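Local coordinates for protein short-chain dehydrogenase/reductase SDR (Paraburkholderia phymatum, PDB 5VA8) that binds NADP in a Rossmann fold and probably catalyses NADP-dependent oxidation or reduction of a substrate not yet identified, at residues Arg106-His110 with Asp111-Arg115; Phe171-Gly174 with Val175-Val179; Phe230-Pro233 with Asp234-Gly237; Cys240-Leu243 with Cys244-His247; Leu257-Gly260 with Gly261-Pro264. All blocks are in the same frame, centred on the assembly; numbering follows the deposited sequence. Where two conformers were deposited one is given.

Contact 1 of 5, residues Arg106-His110 with Asp111-Arg115; sequences RNFTH and DDWIR. With MPO (3[N-morpholino]propane sulfonic acid), chain G.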
loop_
_atom_site.group_PDB
_atom_site.type_symbol
_atom_site.label_atom_id
_atom_site.label_comp_id
_atom_site.label_asym_id
_atom_site.label_seq_id
_atom_site.Cartn_x
_atom_site.Cartn_y
_atom_site.Cartn_z
ATOM N N ARG A 106 -12.719 -12.578 -19.943
ATOM C CA ARG A 106 -12.995 -13.868 -20.568
ATOM C C ARG A 106 -12.719 -13.870 -22.069
ATOM O O ARG A 106 -12.645 -14.949 -22.670
ATOM C CB ARG A 106 -14.442 -14.281 -20.279
ATOM C CG ARG A 106 -14.646 -14.694 -18.817
ATOM C CD ARG A 106 -16.086 -14.584 -18.356
ATOM N NE ARG A 106 -16.393 -13.235 -17.889
ATOM C CZ ARG A 106 -17.278 -12.961 -16.937
ATOM N NH1 ARG A 106 -17.491 -11.703 -16.571
ATOM N NH2 ARG A 106 -17.941 -13.946 -16.341
ATOM N N ASN A 107 -12.533 -12.705 -22.678
ATOM C CA ASN A 107 -12.237 -12.607 -24.099
ATOM C C ASN A 107 -10.765 -12.350 -24.391
ATOM O O ASN A 107 -10.395 -12.294 -25.566
ATOM C CB ASN A 107 -13.088 -11.506 -24.735
ATOM C CG ASN A 107 -14.562 -11.841 -24.724
ATOM O OD1 ASN A 107 -14.944 -12.998 -24.919
ATOM N ND2 ASN A 107 -15.402 -10.835 -24.501
ATOM N N PHE A 108 -9.924 -12.186 -23.365
ATOM C CA PHE A 108 -8.491 -12.027 -23.587
ATOM C C PHE A 108 -7.907 -13.338 -24.095
ATOM O O PHE A 108 -8.110 -14.392 -23.483
ATOM C CB PHE A 108 -7.768 -11.632 -22.297
ATOM C CG PHE A 108 -8.171 -10.296 -21.720
ATOM C CD1 PHE A 108 -8.748 -9.308 -22.495
ATOM C CD2 PHE A 108 -7.929 -10.033 -20.379
ATOM C CE1 PHE A 108 -9.094 -8.080 -21.929
ATOM C CE2 PHE A 108 -8.270 -8.821 -19.807
ATOM C CZ PHE A 108 -8.853 -7.841 -20.577
ATOM N N THR A 109 -7.173 -13.278 -25.199
ATOM C CA THR A 109 -6.487 -14.465 -25.685
ATOM C C THR A 109 -5.079 -14.529 -25.109
ATOM O O THR A 109 -4.551 -13.548 -24.584
ATOM C CB THR A 109 -6.405 -14.478 -27.206
ATOM O OG1 THR A 109 -5.559 -13.408 -27.648
ATOM C CG2 THR A 109 -7.796 -14.347 -27.830
ATOM N N HIS A 110 -4.469 -15.708 -25.222
ATOM C CA HIS A 110 -3.064 -15.833 -24.848
ATOM C C HIS A 110 -2.214 -14.802 -25.583
ATOM O O HIS A 110 -1.336 -14.160 -24.989
ATOM C CB HIS A 110 -2.586 -17.252 -25.148
ATOM C CG HIS A 110 -1.143 -17.469 -24.838
ATOM N ND1 HIS A 110 -0.177 -17.547 -25.815
ATOM C CD2 HIS A 110 -0.499 -17.595 -23.655
ATOM C CE1 HIS A 110 1.003 -17.724 -25.249
ATOM N NE2 HIS A 110 0.837 -17.757 -23.937
ATOM N N ASP A 111 -2.489 -14.598 -26.871
ATOM C CA ASP A 111 -1.728 -13.624 -27.652
ATOM C C ASP A 111 -1.978 -12.202 -27.167
ATOM O O ASP A 111 -1.067 -11.369 -27.179
ATOM C CB ASP A 111 -2.073 -13.731 -29.140
ATOM C CG ASP A 111 -1.102 -14.594 -29.909
ATOM O OD1 ASP A 111 -1.414 -14.935 -31.068
ATOM O OD2 ASP A 111 -0.040 -14.939 -29.366
ATOM N N ASP A 112 -3.215 -11.893 -26.755
ATOM C CA ASP A 112 -3.475 -10.578 -26.167
ATOM C C ASP A 112 -2.566 -10.331 -24.973
ATOM O O ASP A 112 -2.010 -9.235 -24.812
ATOM C CB ASP A 112 -4.924 -10.460 -25.698
ATOM C CG ASP A 112 -5.918 -10.304 -26.829
ATOM O OD1 ASP A 112 -5.559 -9.795 -27.917
ATOM O OD2 ASP A 112 -7.080 -10.692 -26.600
ATOM N N TRP A 113 -2.435 -11.339 -24.105
ATOM C CA TRP A 113 -1.582 -11.214 -22.932
ATOM C C TRP A 113 -0.128 -11.011 -23.319
ATOM O O TRP A 113 0.550 -10.137 -22.768
ATOM C CB TRP A 113 -1.729 -12.451 -22.044
ATOM C CG TRP A 113 -2.926 -12.354 -21.154
ATOM C CD1 TRP A 113 -4.066 -13.115 -21.206
ATOM C CD2 TRP A 113 -3.119 -11.407 -20.102
ATOM N NE1 TRP A 113 -4.949 -12.710 -20.231
ATOM C CE2 TRP A 113 -4.391 -11.661 -19.541
ATOM C CE3 TRP A 113 -2.339 -10.368 -19.577
ATOM C CZ2 TRP A 113 -4.898 -10.911 -18.475
ATOM C CZ3 TRP A 113 -2.855 -9.622 -18.524
ATOM C CH2 TRP A 113 -4.120 -9.903 -17.992
ATOM N N ILE A 114 0.380 -11.828 -24.247
ATOM C CA ILE A 114 1.786 -11.696 -24.617
ATOM C C ILE A 114 2.053 -10.312 -25.194
ATOM O O ILE A 114 3.058 -9.673 -24.865
ATOM C CB ILE A 114 2.197 -12.805 -25.601
ATOM C CG1 ILE A 114 2.034 -14.182 -24.960
ATOM C CG2 ILE A 114 3.644 -12.602 -26.058
ATOM C CD1 ILE A 114 2.953 -14.429 -23.786
ATOM N N ARG A 115 1.161 -9.827 -26.063
ATOM C CA ARG A 115 1.374 -8.511 -26.653
ATOM C C ARG A 115 1.363 -7.414 -25.594
ATOM O O ARG A 115 2.172 -6.482 -25.658
ATOM C CB ARG A 115 0.327 -8.254 -27.737
ATOM C CG ARG A 115 0.455 -9.215 -28.915
ATOM C CD ARG A 115 -0.707 -9.079 -29.873
ATOM N NE ARG A 115 -0.711 -7.790 -30.558
ATOM C CZ ARG A 115 -1.650 -7.415 -31.419
ATOM N NH1 ARG A 115 -2.659 -8.232 -31.692
ATOM N NH2 ARG A 115 -1.584 -6.228 -32.005
HETATM S S1 MPO G . -6.289 -12.476 -31.209
HETATM O O1 MPO G . -5.550 -12.489 -32.528
HETATM O O2 MPO G . -7.473 -13.362 -31.519
HETATM O O4 MPO G . -10.306 -7.899 -26.053
HETATM N N1 MPO G . -8.723 -9.145 -28.092
HETATM C C1 MPO G . -6.813 -10.785 -30.775
HETATM O O3 MPO G . -5.447 -13.100 -30.127
HETATM C C2 MPO G . -7.928 -10.794 -29.729
HETATM C C3 MPO G . -8.405 -9.359 -29.495
HETATM C C4 MPO G . -8.550 -7.761 -27.772
HETATM C C5 MPO G . -8.990 -7.429 -26.344
HETATM C C6 MPO G . -10.488 -9.273 -26.389
HETATM C C7 MPO G . -10.044 -9.605 -27.816
HETATM O O HOH W 1 -7.007 -14.876 -20.739
#
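Asp112 OD2 accepts two hydrogen bonds, one from Thr109 N and one from a bound buffer molecule. Thr109 N donates to Asp112 OD2 over 2.9 Å, in an almost straight bond (175°) that arrives from above the carboxylate plane. In return Asp112 N donates to Thr109 OG1, also at 2.9 Å. The two bonds make a capping box at the start of helix 110-138, with Thr109 as N-cap. Thr109 OG1 lies between its backbone N and carbonyl carbon (chi1 67°), which turns it to the first turn of the helix.

A 3[N-morpholino]propane sulfonic acid molecule, probably from the crystallisation liquor, sits over the box. Its N1 donates to Asp112 OD2 at 2.7 Å. Its sulfonate O3 accepts from Thr109 OG1. The negative Asp112 would probably favour a protonated morpholine nitrogen.

On the buried side, the Phe108 ring turns its edge to the face of Trp113, offset, with the planes at 90°. Phe108 CD2 lies 3.7 Å from Trp113 CZ2. Trp113 also meets Phe171 of the second subunit edge-to-face. One turn along, Ile114 CG1 rests over a face of the His110 ring, 4.0 Å from its centroid. His110 NE2 is bonded to Glu118 OE1 of the second subunit. A water accepts from Trp113 NE1 and donates to Phe108 O, both at 3.0 Å.

Contact 2 of 5, residues Phe171-Gly174 with Val175-Val179; sequences FIAG and VARKV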
loop_
_atom_site.group_PDB
_atom_site.type_symbol
_atom_site.label_atom_id
_atom_site.label_comp_id
_atom_site.label_asym_id
_atom_site.label_seq_id
_atom_site.Cartn_x
_atom_site.Cartn_y
_atom_site.Cartn_z
ATOM N N PHE A 171 8.750 -5.620 -10.809
ATOM C CA PHE A 171 10.156 -5.801 -11.161
ATOM C C PHE A 171 10.960 -4.531 -10.903
ATOM O O PHE A 171 12.084 -4.596 -10.378
ATOM C CB PHE A 171 10.297 -6.218 -12.630
ATOM C CG PHE A 171 11.719 -6.127 -13.126
ATOM C CD1 PHE A 171 12.651 -7.075 -12.752
ATOM C CD2 PHE A 171 12.113 -5.062 -13.925
ATOM C CE1 PHE A 171 13.980 -6.975 -13.177
ATOM C CE2 PHE A 171 13.431 -4.954 -14.361
ATOM C CZ PHE A 171 14.354 -5.918 -13.997
ATOM N N ILE A 172 10.418 -3.371 -11.292
ATOM C CA ILE A 172 11.146 -2.110 -11.127
ATOM C C ILE A 172 11.536 -1.909 -9.670
ATOM O O ILE A 172 12.597 -1.345 -9.368
ATOM C CB ILE A 172 10.296 -0.933 -11.647
ATOM C CG1 ILE A 172 10.182 -0.986 -13.175
ATOM C CG2 ILE A 172 10.849 0.416 -11.164
ATOM C CD1 ILE A 172 11.535 -0.893 -13.898
ATOM N N ALA A 173 10.673 -2.340 -8.741
ATOM C CA ALA A 173 10.973 -2.153 -7.321
ATOM C C ALA A 173 12.331 -2.738 -6.964
ATOM O O ALA A 173 13.088 -2.144 -6.183
ATOM C CB ALA A 173 9.877 -2.793 -6.458
ATOM N N GLY A 174 12.652 -3.907 -7.523
ATOM C CA GLY A 174 13.924 -4.536 -7.219
ATOM C C GLY A 174 15.102 -3.860 -7.895
ATOM O O GLY A 174 16.120 -3.580 -7.254
ATOM N N VAL A 175 14.992 -3.586 -9.199
ATOM C CA VAL A 175 16.137 -3.022 -9.905
ATOM C C VAL A 175 16.427 -1.598 -9.424
ATOM O O VAL A 175 17.591 -1.194 -9.331
ATOM C CB VAL A 175 15.931 -3.097 -11.434
ATOM C CG1 VAL A 175 14.758 -2.256 -11.886
ATOM C CG2 VAL A 175 17.209 -2.672 -12.162
ATOM N N ALA A 176 15.388 -0.822 -9.094
ATOM C CA ALA A 176 15.634 0.520 -8.558
ATOM C C ALA A 176 16.553 0.455 -7.345
ATOM O O ALA A 176 17.522 1.215 -7.230
ATOM C CB ALA A 176 14.312 1.202 -8.186
ATOM N N ARG A 177 16.285 -0.466 -6.433
ATOM C CA ARG A 177 17.114 -0.485 -5.234
ATOM C C ARG A 177 18.488 -1.089 -5.508
ATOM O O ARG A 177 19.467 -0.709 -4.857
ATOM C CB ARG A 177 16.357 -1.205 -4.124
ATOM C CG ARG A 177 15.200 -0.323 -3.613
ATOM C CD ARG A 177 14.054 -1.123 -3.066
ATOM N NE ARG A 177 13.003 -0.281 -2.495
ATOM C CZ ARG A 177 11.875 0.035 -3.124
ATOM N NH1 ARG A 177 11.655 -0.398 -4.360
ATOM N NH2 ARG A 177 10.962 0.778 -2.520
ATOM N N LYS A 178 18.581 -1.981 -6.496
ATOM C CA LYS A 178 19.849 -2.616 -6.851
ATOM C C LYS A 178 20.850 -1.606 -7.404
ATOM O O LYS A 178 22.049 -1.667 -7.084
ATOM C CB LYS A 178 19.582 -3.722 -7.879
ATOM C CG LYS A 178 20.825 -4.440 -8.371
ATOM C CD LYS A 178 21.494 -5.154 -7.215
ATOM C CE LYS A 178 21.558 -6.649 -7.447
ATOM N NZ LYS A 178 22.178 -7.331 -6.280
ATOM N N VAL A 179 20.389 -0.685 -8.255
ATOM C CA VAL A 179 21.288 0.228 -8.950
ATOM C C VAL A 179 21.424 1.567 -8.241
ATOM O O VAL A 179 22.251 2.399 -8.651
ATOM C CB VAL A 179 20.849 0.454 -10.415
ATOM C CG1 VAL A 179 20.774 -0.874 -11.147
ATOM C CG2 VAL A 179 19.508 1.182 -10.485
#
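Backbone bonds of the alpha-helical kind join Phe171-Gly174 to Val175-Val179. Ala176 N donates to Ile172 O at 2.9 Å, and Lys178 N to Gly174 O at 3.0 Å. The bond from Val175 N to Phe171 O is longer, at 3.3 Å. Phe171 O also accepts from Gly174 N, so two donors share this carbonyl.

One side chain adds a polar bond. Arg177 reaches back one turn, its chain extended from CG to NE. Arg177 NH1 donates to Ala173 O at 2.9 Å. The oxygen lies almost in the guanidinium plane, but the donor meets the carbonyl well off its axis (C=O...N angle 112°). Ala173 CB is beside the same Arg177 NH1, 3.6 Å away. The other guanidinium nitrogens serve the third subunit: Arg177 NH2 donates to Tyr263 O there, and NE makes a weak bond to Gly261 O.

These residues belong to helix 159-179, the crossover helix of the beta-alpha-beta unit between strands 141-146 and 184-191 of the Rossmann fold. Its buried side rests on Ile186 of the second strand and on helix 110-138.

Apolar contacts centre on Val175. Its CG1 stands between the backbone N and the carbonyl carbon (chi1 64°), pointing back toward the preceding turn. Val175 CG1 lies 3.9 Å from Phe171 CE2 and 4.0 Å from Ile172 CD1. With CG anti to the backbone N (chi1 168°), the Phe171 ring is carried along the helix, to where Phe171 CZ approaches Val175 CB at 4.1 Å.

Contact 3 of 5, residues Phe230-Pro233 with Asp234-Gly237; sequences FGTP and DEFG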
loop_
_atom_site.group_PDB
_atom_site.type_symbol
_atom_site.label_atom_id
_atom_site.label_comp_id
_atom_site.label_asym_id
_atom_site.label_seq_id
_atom_site.Cartn_x
_atom_site.Cartn_y
_atom_site.Cartn_z
ATOM N N PHE A 230 -9.367 16.940 -16.192
ATOM C CA PHE A 230 -8.388 15.962 -16.654
ATOM C C PHE A 230 -6.979 16.539 -16.528
ATOM O O PHE A 230 -6.785 17.755 -16.449
ATOM C CB PHE A 230 -8.637 15.566 -18.116
ATOM C CG PHE A 230 -9.981 14.922 -18.371
ATOM C CD1 PHE A 230 -10.700 14.321 -17.346
ATOM C CD2 PHE A 230 -10.516 14.911 -19.656
ATOM C CE1 PHE A 230 -11.935 13.726 -17.599
ATOM C CE2 PHE A 230 -11.764 14.318 -19.917
ATOM C CZ PHE A 230 -12.465 13.725 -18.885
ATOM N N GLY A 231 -5.986 15.644 -16.522
ATOM C CA GLY A 231 -4.606 16.081 -16.511
ATOM C C GLY A 231 -4.145 16.583 -17.875
ATOM O O GLY A 231 -4.696 16.236 -18.922
ATOM N N THR A 232 -3.094 17.428 -17.859
ATOM C CA THR A 232 -2.527 17.939 -19.106
ATOM C C THR A 232 -1.194 17.263 -19.397
ATOM O O THR A 232 -0.430 16.983 -18.468
ATOM C CB THR A 232 -2.300 19.458 -19.054
ATOM O OG1 THR A 232 -1.233 19.758 -18.137
ATOM C CG2 THR A 232 -3.557 20.178 -18.613
ATOM N N PRO A 233 -0.873 16.984 -20.663
ATOM C CA PRO A 233 0.467 16.451 -20.945
ATOM C C PRO A 233 1.577 17.365 -20.470
ATOM O O PRO A 233 2.638 16.869 -20.074
ATOM C CB PRO A 233 0.471 16.290 -22.474
ATOM C CG PRO A 233 -0.954 16.111 -22.824
ATOM C CD PRO A 233 -1.729 16.987 -21.860
ATOM N N ASP A 234 1.360 18.684 -20.477
ATOM C CA ASP A 234 2.395 19.605 -20.009
ATOM C C ASP A 234 2.756 19.348 -18.549
ATOM O O ASP A 234 3.935 19.195 -18.211
ATOM C CB ASP A 234 1.937 21.054 -20.208
ATOM C CG ASP A 234 3.018 22.069 -19.848
ATOM O OD1 ASP A 234 3.267 22.293 -18.645
ATOM O OD2 ASP A 234 3.627 22.643 -20.776
ATOM N N GLU A 235 1.756 19.308 -17.659
ATOM C CA GLU A 235 2.081 19.114 -16.246
ATOM C C GLU A 235 2.652 17.724 -15.989
ATOM O O GLU A 235 3.495 17.566 -15.103
ATOM C CB GLU A 235 0.854 19.381 -15.361
ATOM C CG GLU A 235 -0.216 18.286 -15.376
ATOM C CD GLU A 235 -1.531 18.736 -14.762
ATOM O OE1 GLU A 235 -1.509 19.517 -13.775
ATOM O OE2 GLU A 235 -2.587 18.311 -15.269
ATOM N N PHE A 236 2.227 16.717 -16.760
ATOM C CA PHE A 236 2.829 15.391 -16.648
ATOM C C PHE A 236 4.316 15.447 -16.985
ATOM O O PHE A 236 5.156 14.912 -16.250
ATOM C CB PHE A 236 2.106 14.410 -17.575
ATOM C CG PHE A 236 2.509 12.976 -17.371
ATOM C CD1 PHE A 236 1.942 12.217 -16.351
ATOM C CD2 PHE A 236 3.470 12.390 -18.187
ATOM C CE1 PHE A 236 2.317 10.890 -16.161
ATOM C CE2 PHE A 236 3.852 11.066 -17.998
ATOM C CZ PHE A 236 3.279 10.318 -16.983
ATOM N N GLY A 237 4.652 16.121 -18.090
ATOM C CA GLY A 237 6.049 16.265 -18.468
ATOM C C GLY A 237 6.872 17.015 -17.436
ATOM O O GLY A 237 8.046 16.701 -17.224
#
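Thr232 and Glu235 exchange two hydrogen bonds in a capping box, the tight part of this contact. Thr232 is the N-cap of helix 233-243. Thr232 N donates to Glu235 OE2 at 2.8 Å, meeting the carboxylate oxygen on its anti side, 19° out of plane. Glu235 N donates in turn to Thr232 OG1 at 3.1 Å. The two side chains cross at about a right angle.

Glu235 can reach back because CG stands between the backbone N and the carbonyl carbon (chi1 75°) and the chain beyond is extended. Glu235 CG then packs 3.3 Å from Thr232 OG1. Glu235 OE2 also forms a salt bridge with Arg229, so the buried carboxylate has a charged partner besides the backbone N-H. This should help keep it ionised.

After the box the first helical bonds begin. Phe236 N donates to Thr232 O at 3.2 Å, and Gly237 N to Pro233 O at 2.9 Å. The Phe236 ring turns away from the loop, meeting Phe194 edge-to-face and packing on Leu27 and Cys31 of helix 26-37.

The other side is looser. Asp234 is exposed, and its carboxylate leads away from the loop. Its OD1 makes a long, weak ion pair with Arg238. Toward the loop Asp234 keeps little beyond its CB: Asp234 CB is 4.0 Å from Thr232 OG1.

Contact 4 of 5, residues Cys240-Leu243 with Cys244-His247; sequences CAFL and CSVH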
loop_
_atom_site.group_PDB
_atom_site.type_symbol
_atom_site.label_atom_id
_atom_site.label_comp_id
_atom_site.label_asym_id
_atom_site.label_seq_id
_atom_site.Cartn_x
_atom_site.Cartn_y
_atom_site.Cartn_z
ATOM N N CYS A 240 7.818 14.629 -14.790
ATOM C CA CYS A 240 8.898 13.807 -15.318
ATOM C C CYS A 240 10.233 14.547 -15.252
ATOM O O CYS A 240 11.247 13.989 -14.820
ATOM C CB CYS A 240 8.575 13.406 -16.755
ATOM S SG CYS A 240 9.822 12.338 -17.524
ATOM N N ALA A 241 10.244 15.814 -15.668
ATOM C CA ALA A 241 11.488 16.578 -15.656
ATOM C C ALA A 241 12.024 16.724 -14.239
ATOM O O ALA A 241 13.235 16.627 -14.016
ATOM C CB ALA A 241 11.283 17.950 -16.303
ATOM N N PHE A 242 11.139 16.939 -13.256
ATOM C CA PHE A 242 11.635 17.027 -11.886
ATOM C C PHE A 242 12.297 15.718 -11.453
ATOM O O PHE A 242 13.382 15.734 -10.851
ATOM C CB PHE A 242 10.523 17.403 -10.911
ATOM C CG PHE A 242 11.038 17.599 -9.518
ATOM C CD1 PHE A 242 11.653 18.786 -9.173
ATOM C CD2 PHE A 242 11.014 16.562 -8.602
ATOM C CE1 PHE A 242 12.180 18.975 -7.894
ATOM C CE2 PHE A 242 11.547 16.742 -7.323
ATOM C CZ PHE A 242 12.125 17.944 -6.980
ATOM N N LEU A 243 11.667 14.576 -11.749
ATOM C CA LEU A 243 12.282 13.295 -11.406
ATOM C C LEU A 243 13.628 13.129 -12.090
ATOM O O LEU A 243 14.538 12.497 -11.536
ATOM C CB LEU A 243 11.376 12.127 -11.797
ATOM C CG LEU A 243 10.175 11.854 -10.891
ATOM C CD1 LEU A 243 9.283 10.802 -11.541
ATOM C CD2 LEU A 243 10.621 11.410 -9.500
ATOM N N CYS A 244 13.777 13.693 -13.281
ATOM C CA CYS A 244 15.019 13.539 -14.017
ATOM C C CYS A 244 16.095 14.519 -13.581
ATOM O O CYS A 244 17.213 14.445 -14.098
ATOM C CB CYS A 244 14.760 13.697 -15.519
ATOM S SG CYS A 244 13.781 12.350 -16.235
ATOM N N SER A 245 15.795 15.408 -12.637
ATOM C CA SER A 245 16.682 16.504 -12.286
ATOM C C SER A 245 17.717 16.083 -11.245
ATOM O O SER A 245 17.640 15.017 -10.624
ATOM C CB SER A 245 15.883 17.684 -11.737
ATOM O OG SER A 245 15.480 17.418 -10.397
ATOM N N VAL A 246 18.678 16.982 -11.025
ATOM C CA VAL A 246 19.658 16.784 -9.962
ATOM C C VAL A 246 19.067 17.005 -8.584
ATOM O O VAL A 246 19.771 16.809 -7.586
ATOM C CB VAL A 246 20.875 17.707 -10.162
ATOM C CG1 VAL A 246 21.500 17.452 -11.535
ATOM C CG2 VAL A 246 20.481 19.187 -9.980
ATOM N N HIS A 247 17.798 17.404 -8.492
ATOM C CA HIS A 247 17.144 17.606 -7.205
ATOM C C HIS A 247 16.287 16.421 -6.786
ATOM O O HIS A 247 15.651 16.478 -5.727
ATOM C CB HIS A 247 16.290 18.875 -7.242
ATOM C CG HIS A 247 17.049 20.077 -7.702
ATOM N ND1 HIS A 247 18.135 20.577 -7.015
ATOM C CD2 HIS A 247 16.906 20.855 -8.801
ATOM C CE1 HIS A 247 18.616 21.625 -7.661
ATOM N NE2 HIS A 247 17.890 21.812 -8.750
#
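An ST turn follows the end of helix 233-243, and its serine ties the last helical turn to the loop leading to strand 255-258. Ser245 OG donates to Phe242 O at 2.7 Å. That bond lies in the carbonyl plane, on a lone pair. The same hydroxyl oxygen, Ser245 OG, accepts from His247 N at 3.0 Å, which makes the turn. Ser245 N reaches Phe242 O as well, at 3.0 Å, but from above the plane, 65° out of it. Two donors of one residue thus grip a single carbonyl from different directions. The hydroxyl is placed for both its bonds by chi1 of 76°, which sets OG between the backbone N and the carbonyl carbon.

One residue earlier, Cys244 N donates to Cys240 O at 3.0 Å and makes a second, weak bond to Ala241 O.

The turn packs against the parallel sheet of the Rossmann fold. Cys240, Leu243 and Cys244 pack on Val144 of strand 141-146, and Cys240 and Cys244 also touch helix 26-37. Their sulfurs, Cys240 SG and Cys244 SG, are 4.2 Å apart, in van der Waals contact and not in a disulfide.

Ser245 OG lies over one face of the Phe242 ring, toward the rim. Phe242 CE1 approaches His247 CB at 4.2 Å, the side chains crossing at about a right angle. The Phe242 ring also meets Phe242 of the third subunit. His247 NE2 is hydrogen-bonded to Asp10 O.

Contact 5 of 5, residues Leu257-Gly260 with Gly261-Pro264; sequences LIDG and GAYP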
loop_
_atom_site.group_PDB
_atom_site.type_symbol
_atom_site.label_atom_id
_atom_site.label_comp_id
_atom_site.label_asym_id
_atom_site.label_seq_id
_atom_site.Cartn_x
_atom_site.Cartn_y
_atom_site.Cartn_z
ATOM N N LEU A 257 1.705 8.920 -8.379
ATOM C CA LEU A 257 0.380 8.931 -8.982
ATOM C C LEU A 257 -0.036 10.378 -9.225
ATOM O O LEU A 257 -0.038 11.195 -8.293
ATOM C CB LEU A 257 -0.601 8.213 -8.060
ATOM C CG LEU A 257 -2.066 8.136 -8.452
ATOM C CD1 LEU A 257 -2.233 7.334 -9.728
ATOM C CD2 LEU A 257 -2.846 7.515 -7.298
ATOM N N ILE A 258 -0.368 10.698 -10.470
ATOM C CA ILE A 258 -0.747 12.053 -10.867
ATOM C C ILE A 258 -2.156 11.929 -11.433
ATOM O O ILE A 258 -2.338 11.653 -12.628
ATOM C CB ILE A 258 0.223 12.660 -11.885
ATOM C CG1 ILE A 258 1.662 12.562 -11.375
ATOM C CG2 ILE A 258 -0.107 14.123 -12.150
ATOM C CD1 ILE A 258 2.645 13.269 -12.264
ATOM N N ASP A 259 -3.167 12.114 -10.555
ATOM C CA ASP A 259 -4.527 11.746 -10.939
ATOM C C ASP A 259 -5.604 12.658 -10.361
ATOM O O ASP A 259 -6.785 12.278 -10.402
ATOM C CB ASP A 259 -4.813 10.283 -10.535
ATOM C CG ASP A 259 -5.060 10.103 -9.034
ATOM O OD1 ASP A 259 -4.697 10.983 -8.224
ATOM O OD2 ASP A 259 -5.631 9.053 -8.670
ATOM N N GLY A 260 -5.263 13.835 -9.845
ATOM C CA GLY A 260 -6.305 14.698 -9.316
ATOM C C GLY A 260 -7.045 14.133 -8.128
ATOM O O GLY A 260 -8.165 14.577 -7.837
ATOM N N GLY A 261 -6.448 13.172 -7.421
ATOM C CA GLY A 261 -7.052 12.568 -6.250
ATOM C C GLY A 261 -8.066 11.482 -6.532
ATOM O O GLY A 261 -8.742 11.031 -5.599
ATOM N N ALA A 262 -8.186 11.039 -7.787
ATOM C CA ALA A 262 -9.251 10.113 -8.165
ATOM C C ALA A 262 -9.120 8.767 -7.459
ATOM O O ALA A 262 -10.130 8.172 -7.056
ATOM C CB ALA A 262 -9.246 9.926 -9.679
ATOM N N TYR A 263 -7.900 8.254 -7.331
ATOM C CA TYR A 263 -7.687 7.034 -6.560
ATOM C C TYR A 263 -7.993 7.310 -5.097
ATOM O O TYR A 263 -7.440 8.253 -4.530
ATOM C CB TYR A 263 -6.243 6.557 -6.716
ATOM C CG TYR A 263 -5.790 5.475 -5.756
ATOM C CD1 TYR A 263 -6.276 4.179 -5.847
ATOM C CD2 TYR A 263 -4.841 5.754 -4.779
ATOM C CE1 TYR A 263 -5.825 3.185 -4.972
ATOM C CE2 TYR A 263 -4.388 4.776 -3.919
ATOM C CZ TYR A 263 -4.881 3.501 -4.019
ATOM O OH TYR A 263 -4.415 2.545 -3.145
ATOM N N PRO A 264 -8.858 6.525 -4.456
ATOM C CA PRO A 264 -9.310 6.857 -3.101
ATOM C C PRO A 264 -8.436 6.338 -1.974
ATOM O O PRO A 264 -8.721 6.651 -0.816
ATOM C CB PRO A 264 -10.683 6.187 -3.047
ATOM C CG PRO A 264 -10.513 4.987 -3.880
ATOM C CD PRO A 264 -9.634 5.412 -5.029
HETATM O O HOH W 2 -5.275 9.909 -5.570
#
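A type I' beta turn runs from Asp259 to Ala262, with positive phi at both Gly260 and Gly261, and Ala262 N donates to Asp259 O at 3.2 Å. That bond comes from well above the carbonyl plane.

The Asp259 carboxylate braces the turn from within. CG stands between the backbone N and the carbonyl carbon (chi1 76°), a torsion that turns the carboxylate to the N-H groups of Gly261 and Tyr263. Asp259 OD1 accepts from Gly261 N at 2.9 Å in a bent bond (135°), from above the carboxylate plane. Asp259 OD2 accepts from Tyr263 N at 2.8 Å on the syn side, though tilted out of the carboxylate plane, in a straighter bond of 164°. Asp259 OD2 also lies 3.2 Å from Tyr263 CB. One carboxylate thus takes N-H groups from within the turn and just after it.

A water close to OD1 of Asp259 also lies 2.9 Å from Tyr263 O. Apolar contact comes from Leu257, whose CD2 sits 3.6 Å from Tyr263 CB and 3.7 Å from Tyr263 CD2. The two side chains cross at about a right angle. Tyr263 OH is bonded to Tyr267 O.

The turn leaves strand 255-258, an outermost strand, within this chain, of the parallel Rossmann sheet. Ile258 shares backbone hydrogen bonds with Leu190 of the adjacent strand 184-191 and with Gly192 just after it. Tyr263 packs on its counterpart in the fourth subunit.

How the contacts relate
The five contacts follow one another along a single Rossmann domain. Contact 1 opens helix 110-138, and contact 2 lies on helix 159-179, their centres about 28 Å apart; both touch the second subunit. Contacts 3 and 4 lie at the two ends of helix 233-243, centres about 16 Å apart. Contact 5 joins the end of strand 255-258, outermost within this chain, to the loop after it. It touches contact 3, where Phe236 CD1 lies 4.3 Å from Ile258 CD1. Contacts 1 and 4 are on opposite sides of the chain's centre, their own centres about 36 Å apart. Contacts 2 to 5 all reach the third subunit, so these local contacts also border the interfaces of the tetramer.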